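Local structure of bile salt hydrolase/transferase (Clostridium perfringens, 2BJF) at residues Val259-Gly264 with Asp274-Thr279; Tyr294-Ile299 with Lys318-Leu323. The protein hydrolyses the amide bond of glycine- and taurine-conjugated bile salts, releasing the free bile acid and the amino acid, and also acts as a bile acid amine N-acyltransferase. All blocks are in the same frame, centred on the assembly; numbering follows the deposited sequence.

In the fold
From the N terminus, the chain starts one sheet with strands 3-8 and 14-22, then reaches helix 249-257. Contact 1 closes the loop that follows, bringing the start of strand 275-283, next to strand 14-22, back against 259-264. The chain turns into strand 288-293, and contact 2 closes a second, longer loop holding strands 300-303 and 315-318. The last of these pairs with strand 29-33 of the other sheet, so contact 2 packs the loop leaving that sheet, 318-323, on 294-299, between strands 288-293 and 300-303 of the first. The contacts lie in series, neither enclosing the other. Y294 joins them, its N bonded to Q277 O and its OH to R263 N. Both touch the second subunit.

Contact 1 (Val259-Gly264 with Asp274-Thr279); sequences VAMVRG and DLTQYT
T276 turns OG1 anti to its own carbonyl carbon (chi1 -64°), which sets the hydroxyl oxygen against A260 CA and M261 N; M261 likewise turns CG anti to its carbonyl carbon (chi1 -67°) and runs out extended to meet D274. In this Ntn-hydrolase fold the pairing fastens the loop after helix 249-257 to the first residues of strand 275-283, a neighbour of strand 14-22 in the six-stranded antiparallel sheet. M261 N donates to T276 OG1 at 2.8 Å, and T276 N returns a weak, long bond to M261 O at 3.5 Å. D21 OD1, on strand 14-22, also hydrogen-bonds T276 OG1, so the buried hydroxyl is gripped from two parts of the fold; an oxygen that accepts from M261 N and donates to the carboxylate would fit this arrangement. A260 packs close against the same oxygen, with CA 3.1 Å from T276 OG1.

Further along, the M261 and D274 side chains cross obliquely, and M261 SD lies 3.5 Å from D274 OD2. This is a polarisable sulfur resting beside a carboxylate near the active site: the D274 side chain is about 5 Å from bound taurine, and that of M261 about 7 Å from the side chain of the nucleophile C2. A water sits within hydrogen-bonding distance of both V262 O and D274 O, bridging the two carbonyls. Both methyls of L275 pack on R263. CD2 presses on R263 CA, while the guanidinium, salt-bridged through NE to E251 of the second subunit, has L275 CD1 over one face, 3.3 Å above the plane, displaced toward the rim and 3.6 Å from R263 NH2.

Contact 2 (Tyr294-Ile299 with Lys318-Leu323); sequences YENNQI and KYNKTL
E295 and K321 lie side by side and point the same way, with E295 CD against K321 CB and OE2 beside K321 CE. E295 CB rests on K321 O at 3.2 Å, and E295 OE2 reaches K321 NZ in a long salt bridge of 3.5 Å. The turn of the glutamate chain at chi2 (90°) swings CD over toward the lysine. The other oxygen, E295 OE1, accepts a hydrogen bond from a water that also bonds Y319 OH, in the plane of the tyrosine ring and at its edge.

N296 and N320 are set differently: their amide planes are 50° apart, and N296 ND2 gives N320 OD1 a weak bond of 2.9 Å. Each asparagine makes an Asx turn of its own. N320 OD1 accepts from T322 N in the carbonyl plane, whereas Q298 N sits well above the carbonyl plane of N296 OD1, an oxygen that also accepts from S324 N. A second water sits within hydrogen-bonding distance of both N296 O and N320 O, linking the backbones. L323 closes the end of the contact, with CD1 3.4 Å from N297 OD1, and both residues pack on I250 of the second subunit.

The contact thus joins two irregular connections, one after strand 288-293 and one after strand 315-318, far from the annotated sites. Its chemistry is that of two asparagines that each close an Asx turn, linked by one weak amide bond. Their amide oxygens are held mainly by backbone N-H groups, within their own turns and at S324, while the long E295-K321 ion pair lies at the surface and is probably weakened by solvent.

Contact 1 (Val259-Gly264 with Asp274-Thr279)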
ATOM      1  N   VAL A 259      -8.159  -1.937  14.955  1.00 10.50           N
ATOM      2  CA  VAL A 259      -7.855  -0.523  14.728  1.00 10.34           C
ATOM      3  C   VAL A 259      -7.417   0.202  16.006  1.00 10.37           C
ATOM      4  O   VAL A 259      -7.317   1.431  16.032  1.00 10.25           O
ATOM      5  CB  VAL A 259      -9.034   0.224  14.038  1.00 10.30           C
ATOM      6  CG1 VAL A 259      -9.191  -0.240  12.592  1.00 10.40           C
ATOM      7  CG2 VAL A 259     -10.341   0.046  14.816  1.00 10.58           C
ATOM      8  N   ALA A 260      -7.139  -0.572  17.053  1.00 10.32           N
ATOM      9  CA  ALA A 260      -6.678  -0.022  18.324  1.00 10.30           C
ATOM     10  C   ALA A 260      -5.220   0.428  18.248  1.00 10.41           C
ATOM     11  O   ALA A 260      -4.385  -0.242  17.638  1.00 10.38           O
ATOM     12  CB  ALA A 260      -6.869  -1.041  19.445  1.00 10.25           C
ATOM     13  N   MET A 261      -4.926   1.572  18.862  1.00 10.44           N
ATOM     14  CA  MET A 261      -3.560   2.090  18.918  1.00 10.66           C
ATOM     15  C   MET A 261      -2.762   1.416  20.030  1.00 10.47           C
ATOM     16  O   MET A 261      -3.297   1.131  21.107  1.00 10.63           O
ATOM     17  CB  MET A 261      -3.557   3.607  19.107  1.00 10.64           C
ATOM     18  CG  MET A 261      -4.111   4.375  17.923  1.00 10.76           C
ATOM     19  SD  MET A 261      -4.196   6.142  18.238  1.00 11.61           S
ATOM     20  CE  MET A 261      -5.094   6.687  16.790  1.00 11.49           C
ATOM     21  N   VAL A 262      -1.483   1.177  19.751  1.00 10.32           N
ATOM     22  CA  VAL A 262      -0.582   0.434  20.636  1.00 10.36           C
ATOM     23  C   VAL A 262       0.542   1.354  21.118  1.00 10.27           C
ATOM     24  O   VAL A 262       1.116   2.103  20.324  1.00 10.19           O
ATOM     25  CB  VAL A 262       0.025  -0.797  19.903  1.00 10.30           C
ATOM     26  CG1 VAL A 262       0.890  -1.628  20.841  1.00 10.48           C
ATOM     27  CG2 VAL A 262      -1.074  -1.664  19.293  1.00 10.73           C
ATOM     28  N   ARG A 263       0.849   1.292  22.415  1.00 10.35           N
ATOM     29  CA  ARG A 263       1.859   2.164  23.027  1.00 10.58           C
ATOM     30  C   ARG A 263       3.183   2.184  22.268  1.00 10.52           C
ATOM     31  O   ARG A 263       3.758   1.132  21.977  1.00 10.61           O
ATOM     32  CB  ARG A 263       2.106   1.776  24.491  1.00 10.53           C
ATOM     33  CG  ARG A 263       2.787   2.866  25.311  1.00 11.00           C
ATOM     34  CD  ARG A 263       3.119   2.406  26.729  1.00 11.08           C
ATOM     35  NE  ARG A 263       1.930   2.064  27.507  1.00 11.92           N
ATOM     36  CZ  ARG A 263       1.198   2.929  28.204  1.00 12.54           C
ATOM     37  NH1 ARG A 263       1.514   4.220  28.234  1.00 13.00           N
ATOM     38  NH2 ARG A 263       0.137   2.498  28.874  1.00 13.28           N
ATOM     39  N   GLY A 264       3.648   3.390  21.947  1.00 10.52           N
ATOM     40  CA  GLY A 264       4.961   3.586  21.339  1.00 10.51           C
ATOM     41  C   GLY A 264       4.987   3.908  19.854  1.00 10.59           C
ATOM     42  O   GLY A 264       5.904   4.586  19.387  1.00 10.52           O
ATOM     43  N   ASP A 274      -0.106   7.940  21.750  1.00 12.97           N
ATOM     44  CA  ASP A 274      -1.549   7.899  21.557  1.00 12.63           C
ATOM     45  C   ASP A 274      -2.000   6.448  21.714  1.00 12.27           C
ATOM     46  O   ASP A 274      -1.451   5.550  21.070  1.00 12.14           O
ATOM     47  CB  ASP A 274      -1.901   8.430  20.163  1.00 12.76           C
ATOM     48  CG  ASP A 274      -3.322   8.964  20.066  1.00 13.12           C
ATOM     49  OD1 ASP A 274      -4.090   8.869  21.046  1.00 13.72           O
ATOM     50  OD2 ASP A 274      -3.676   9.483  18.985  1.00 13.42           O
ATOM     51  N   LEU A 275      -2.981   6.224  22.586  1.00 11.85           N
ATOM     52  CA  LEU A 275      -3.449   4.873  22.909  1.00 11.46           C
ATOM     53  C   LEU A 275      -4.954   4.747  22.746  1.00 11.11           C
ATOM     54  O   LEU A 275      -5.680   5.728  22.901  1.00 11.01           O
ATOM     55  CB  LEU A 275      -3.116   4.514  24.366  1.00 11.66           C
ATOM     56  CG  LEU A 275      -1.770   4.838  25.017  1.00 11.62           C
ATOM     57  CD1 LEU A 275      -1.763   4.379  26.470  1.00 12.42           C
ATOM     58  CD2 LEU A 275      -0.631   4.200  24.256  1.00 12.38           C
ATOM     59  N   THR A 276      -5.420   3.535  22.452  1.00 10.65           N
ATOM     60  CA  THR A 276      -6.826   3.205  22.657  1.00 10.26           C
ATOM     61  C   THR A 276      -6.988   3.004  24.162  1.00 10.17           C
ATOM     62  O   THR A 276      -6.714   1.919  24.693  1.00 10.11           O
ATOM     63  CB  THR A 276      -7.263   1.962  21.855  1.00 10.17           C
ATOM     64  OG1 THR A 276      -7.142   2.243  20.455  1.00 10.54           O
ATOM     65  CG2 THR A 276      -8.716   1.593  22.164  1.00 10.00           C
ATOM     66  N   GLN A 277      -7.416   4.066  24.840  0.50 10.03           N
ATOM     67  CA  GLN A 277      -7.525   4.080  26.300  0.50  9.99           C
ATOM     68  C   GLN A 277      -8.600   3.122  26.801  0.50  9.88           C
ATOM     69  O   GLN A 277      -8.400   2.423  27.797  0.50  9.91           O
ATOM     70  CB  GLN A 277      -7.798   5.498  26.811  0.50  9.99           C
ATOM     71  CG  GLN A 277      -6.700   6.515  26.495  0.50 10.19           C
ATOM     72  CD  GLN A 277      -5.484   6.427  27.413  0.50 10.23           C
ATOM     73  OE1 GLN A 277      -4.447   7.028  27.132  0.50 10.43           O
ATOM     74  NE2 GLN A 277      -5.607   5.690  28.513  0.50 10.26           N
ATOM     75  N   TYR A 278      -9.736   3.104  26.109  1.00  9.74           N
ATOM     76  CA  TYR A 278     -10.827   2.178  26.415  1.00  9.55           C
ATOM     77  C   TYR A 278     -11.640   1.809  25.177  1.00  9.62           C
ATOM     78  O   TYR A 278     -11.599   2.503  24.155  1.00  9.38           O
ATOM     79  CB  TYR A 278     -11.731   2.698  27.553  1.00  9.42           C
ATOM     80  CG  TYR A 278     -12.643   3.862  27.218  1.00  9.28           C
ATOM     81  CD1 TYR A 278     -13.872   3.657  26.587  1.00  8.96           C
ATOM     82  CD2 TYR A 278     -12.297   5.162  27.575  1.00  9.10           C
ATOM     83  CE1 TYR A 278     -14.719   4.723  26.294  1.00  9.06           C
ATOM     84  CE2 TYR A 278     -13.140   6.234  27.294  1.00  9.22           C
ATOM     85  CZ  TYR A 278     -14.343   6.008  26.648  1.00  9.20           C
ATOM     86  OH  TYR A 278     -15.173   7.070  26.369  1.00  9.40           O
ATOM     87  N   THR A 279     -12.361   0.699  25.283  1.00  9.59           N
ATOM     88  CA  THR A 279     -13.281   0.255  24.251  1.00  9.86           C
ATOM     89  C   THR A 279     -14.628   0.003  24.912  1.00  9.74           C
ATOM     90  O   THR A 279     -14.735  -0.825  25.819  1.00  9.59           O
ATOM     91  CB  THR A 279     -12.775  -1.025  23.559  1.00  9.91           C
ATOM     92  OG1 THR A 279     -11.478  -0.785  22.999  1.00 10.39           O
ATOM     93  CG2 THR A 279     -13.728  -1.460  22.449  1.00 10.41           C
TER
HETATM   94  O   HOH W   1       1.302   4.882  20.573  1.00 10.15           O

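Contact 2 (Tyr294-Ile299 with Lys318-Leu323)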
ATOM      1  N   TYR A 294      -7.157  -0.019  28.325  1.00  9.70           N
ATOM      2  CA  TYR A 294      -5.802  -0.367  27.902  1.00  9.81           C
ATOM      3  C   TYR A 294      -5.094  -1.200  28.973  1.00  9.99           C
ATOM      4  O   TYR A 294      -4.398  -2.171  28.661  1.00  9.88           O
ATOM      5  CB  TYR A 294      -4.983   0.890  27.575  1.00  9.74           C
ATOM      6  CG  TYR A 294      -3.751   0.585  26.755  1.00  9.66           C
ATOM      7  CD1 TYR A 294      -3.794   0.637  25.362  1.00  9.37           C
ATOM      8  CD2 TYR A 294      -2.550   0.221  27.366  1.00  9.90           C
ATOM      9  CE1 TYR A 294      -2.670   0.340  24.596  1.00  9.20           C
ATOM     10  CE2 TYR A 294      -1.421  -0.080  26.609  1.00  9.52           C
ATOM     11  CZ  TYR A 294      -1.491  -0.018  25.225  1.00  9.33           C
ATOM     12  OH  TYR A 294      -0.384  -0.312  24.466  1.00  9.67           O
ATOM     13  N   GLU A 295      -5.300  -0.821  30.232  1.00 10.20           N
ATOM     14  CA  GLU A 295      -4.655  -1.465  31.372  1.00 10.63           C
ATOM     15  C   GLU A 295      -5.319  -2.789  31.754  1.00 10.48           C
ATOM     16  O   GLU A 295      -4.634  -3.744  32.124  1.00 10.74           O
ATOM     17  CB  GLU A 295      -4.650  -0.521  32.578  1.00 10.82           C
ATOM     18  CG  GLU A 295      -3.806   0.744  32.398  1.00 11.96           C
ATOM     19  CD  GLU A 295      -4.572   1.923  31.798  1.00 13.51           C
ATOM     20  OE1 GLU A 295      -5.700   1.746  31.281  1.00 13.23           O
ATOM     21  OE2 GLU A 295      -4.031   3.046  31.849  1.00 14.80           O
ATOM     22  N   ASN A 296      -6.648  -2.833  31.673  1.00 10.34           N
ATOM     23  CA  ASN A 296      -7.414  -4.024  32.035  1.00 10.12           C
ATOM     24  C   ASN A 296      -8.355  -4.461  30.919  1.00 10.09           C
ATOM     25  O   ASN A 296      -9.381  -3.823  30.676  1.00 10.08           O
ATOM     26  CB  ASN A 296      -8.208  -3.783  33.328  1.00 10.03           C
ATOM     27  CG  ASN A 296      -9.029  -4.995  33.754  1.00  9.97           C
ATOM     28  OD1 ASN A 296      -8.760  -6.125  33.345  1.00  9.77           O
ATOM     29  ND2 ASN A 296     -10.034  -4.760  34.592  1.00  9.64           N
ATOM     30  N   ASN A 297      -8.013  -5.565  30.261  1.00  9.97           N
ATOM     31  CA  ASN A 297      -8.786  -6.035  29.116  1.00 10.03           C
ATOM     32  C   ASN A 297     -10.054  -6.824  29.449  1.00  9.91           C
ATOM     33  O   ASN A 297     -10.851  -7.106  28.551  1.00 10.08           O
ATOM     34  CB  ASN A 297      -7.898  -6.810  28.132  1.00 10.16           C
ATOM     35  CG  ASN A 297      -7.348  -8.099  28.717  1.00 10.55           C
ATOM     36  OD1 ASN A 297      -7.142  -8.217  29.926  1.00 11.29           O
ATOM     37  ND2 ASN A 297      -7.091  -9.072  27.851  1.00 12.65           N
ATOM     38  N   GLN A 298     -10.256  -7.176  30.722  1.00  9.68           N
ATOM     39  CA  GLN A 298     -11.522  -7.810  31.099  1.00  9.65           C
ATOM     40  C   GLN A 298     -12.678  -6.832  30.921  1.00  9.66           C
ATOM     41  O   GLN A 298     -12.605  -5.678  31.352  1.00  9.73           O
ATOM     42  CB  GLN A 298     -11.527  -8.375  32.526  1.00  9.65           C
ATOM     43  CG  GLN A 298     -12.791  -9.215  32.774  1.00  9.59           C
ATOM     44  CD  GLN A 298     -12.999  -9.669  34.209  1.00  9.69           C
ATOM     45  OE1 GLN A 298     -12.607  -8.998  35.165  1.00 10.33           O
ATOM     46  NE2 GLN A 298     -13.652 -10.813  34.362  1.00  9.80           N
ATOM     47  N   ILE A 299     -13.735  -7.312  30.274  1.00  9.75           N
ATOM     48  CA  ILE A 299     -14.937  -6.524  30.036  1.00  9.87           C
ATOM     49  C   ILE A 299     -15.720  -6.338  31.337  1.00 10.12           C
ATOM     50  O   ILE A 299     -16.011  -7.305  32.044  1.00 10.01           O
ATOM     51  CB  ILE A 299     -15.819  -7.171  28.937  1.00  9.85           C
ATOM     52  CG1 ILE A 299     -15.096  -7.122  27.583  1.00  9.74           C
ATOM     53  CG2 ILE A 299     -17.189  -6.486  28.850  1.00 10.15           C
ATOM     54  CD1 ILE A 299     -15.642  -8.086  26.546  1.00  9.95           C
ATOM     55  N   LYS A 318     -16.384   3.695  39.137  1.00 12.90           N
ATOM     56  CA  LYS A 318     -14.948   3.894  38.930  1.00 12.91           C
ATOM     57  C   LYS A 318     -14.413   3.226  37.662  1.00 12.69           C
ATOM     58  O   LYS A 318     -14.666   2.047  37.407  1.00 12.70           O
ATOM     59  CB  LYS A 318     -14.159   3.418  40.158  1.00 12.82           C
ATOM     60  CG  LYS A 318     -12.697   3.854  40.171  1.00 13.23           C
ATOM     61  CD  LYS A 318     -11.950   3.287  41.367  1.00 13.41           C
ATOM     62  CE  LYS A 318     -10.462   3.594  41.275  1.00 14.26           C
ATOM     63  NZ  LYS A 318      -9.697   3.034  42.425  1.00 15.50           N
ATOM     64  N   TYR A 319     -13.670   4.010  36.884  1.00 12.54           N
ATOM     65  CA  TYR A 319     -12.984   3.563  35.674  1.00 12.51           C
ATOM     66  C   TYR A 319     -11.940   2.501  36.033  1.00 12.57           C
ATOM     67  O   TYR A 319     -11.012   2.768  36.797  1.00 12.69           O
ATOM     68  CB  TYR A 319     -12.328   4.779  35.018  1.00 12.30           C
ATOM     69  CG  TYR A 319     -11.633   4.555  33.693  1.00 12.16           C
ATOM     70  CD1 TYR A 319     -12.362   4.406  32.513  1.00 11.80           C
ATOM     71  CD2 TYR A 319     -10.241   4.544  33.613  1.00 12.09           C
ATOM     72  CE1 TYR A 319     -11.720   4.227  31.288  1.00 11.80           C
ATOM     73  CE2 TYR A 319      -9.590   4.366  32.396  1.00 11.82           C
ATOM     74  CZ  TYR A 319     -10.336   4.211  31.238  1.00 11.97           C
ATOM     75  OH  TYR A 319      -9.694   4.033  30.033  1.00 11.93           O
ATOM     76  N   ASN A 320     -12.109   1.299  35.485  1.00 12.71           N
ATOM     77  CA  ASN A 320     -11.287   0.148  35.862  1.00 12.92           C
ATOM     78  C   ASN A 320     -10.011   0.013  35.031  1.00 13.11           C
ATOM     79  O   ASN A 320     -10.051  -0.449  33.891  1.00 13.08           O
ATOM     80  CB  ASN A 320     -12.117  -1.143  35.786  1.00 12.95           C
ATOM     81  CG  ASN A 320     -11.432  -2.330  36.452  1.00 13.31           C
ATOM     82  OD1 ASN A 320     -10.211  -2.485  36.386  1.00 13.73           O
ATOM     83  ND2 ASN A 320     -12.225  -3.185  37.087  1.00 13.51           N
ATOM     84  N   LYS A 321      -8.882   0.403  35.617  1.00 13.23           N
ATOM     85  CA  LYS A 321      -7.582   0.274  34.951  1.00 13.67           C
ATOM     86  C   LYS A 321      -6.608  -0.613  35.737  1.00 13.26           C
ATOM     87  O   LYS A 321      -5.392  -0.391  35.731  1.00 13.42           O
ATOM     88  CB  LYS A 321      -6.982   1.655  34.633  1.00 13.70           C
ATOM     89  CG  LYS A 321      -6.871   2.614  35.817  1.00 14.52           C
ATOM     90  CD  LYS A 321      -6.433   4.009  35.370  1.00 14.82           C
ATOM     91  CE  LYS A 321      -4.956   4.046  34.987  1.00 17.00           C
ATOM     92  NZ  LYS A 321      -4.569   5.355  34.391  1.00 18.21           N
ATOM     93  N   THR A 322      -7.157  -1.624  36.403  1.00 12.92           N
ATOM     94  CA  THR A 322      -6.355  -2.604  37.131  1.00 12.56           C
ATOM     95  C   THR A 322      -6.604  -3.978  36.522  1.00 12.20           C
ATOM     96  O   THR A 322      -7.719  -4.500  36.592  1.00 12.19           O
ATOM     97  CB  THR A 322      -6.697  -2.608  38.638  1.00 12.68           C
ATOM     98  OG1 THR A 322      -6.588  -1.276  39.156  1.00 12.81           O
ATOM     99  CG2 THR A 322      -5.750  -3.522  39.411  1.00 12.72           C
ATOM    100  N   LEU A 323      -5.565  -4.549  35.917  1.00 11.82           N
ATOM    101  CA  LEU A 323      -5.682  -5.812  35.184  1.00 11.49           C
ATOM    102  C   LEU A 323      -6.286  -6.925  36.042  1.00 11.40           C
ATOM    103  O   LEU A 323      -5.808  -7.205  37.145  1.00 11.37           O
ATOM    104  CB  LEU A 323      -4.324  -6.239  34.606  1.00 11.42           C
ATOM    105  CG  LEU A 323      -4.259  -7.498  33.729  1.00 11.27           C
ATOM    106  CD1 LEU A 323      -5.145  -7.380  32.493  1.00 10.93           C
ATOM    107  CD2 LEU A 323      -2.820  -7.795  33.327  1.00 11.34           C
TER
HETATM  108  O   HOH W   2      -6.977   4.112  30.264  1.00 10.78           O
HETATM  109  O   HOH W   3     -11.425  -2.663  32.270  1.00 16.60           O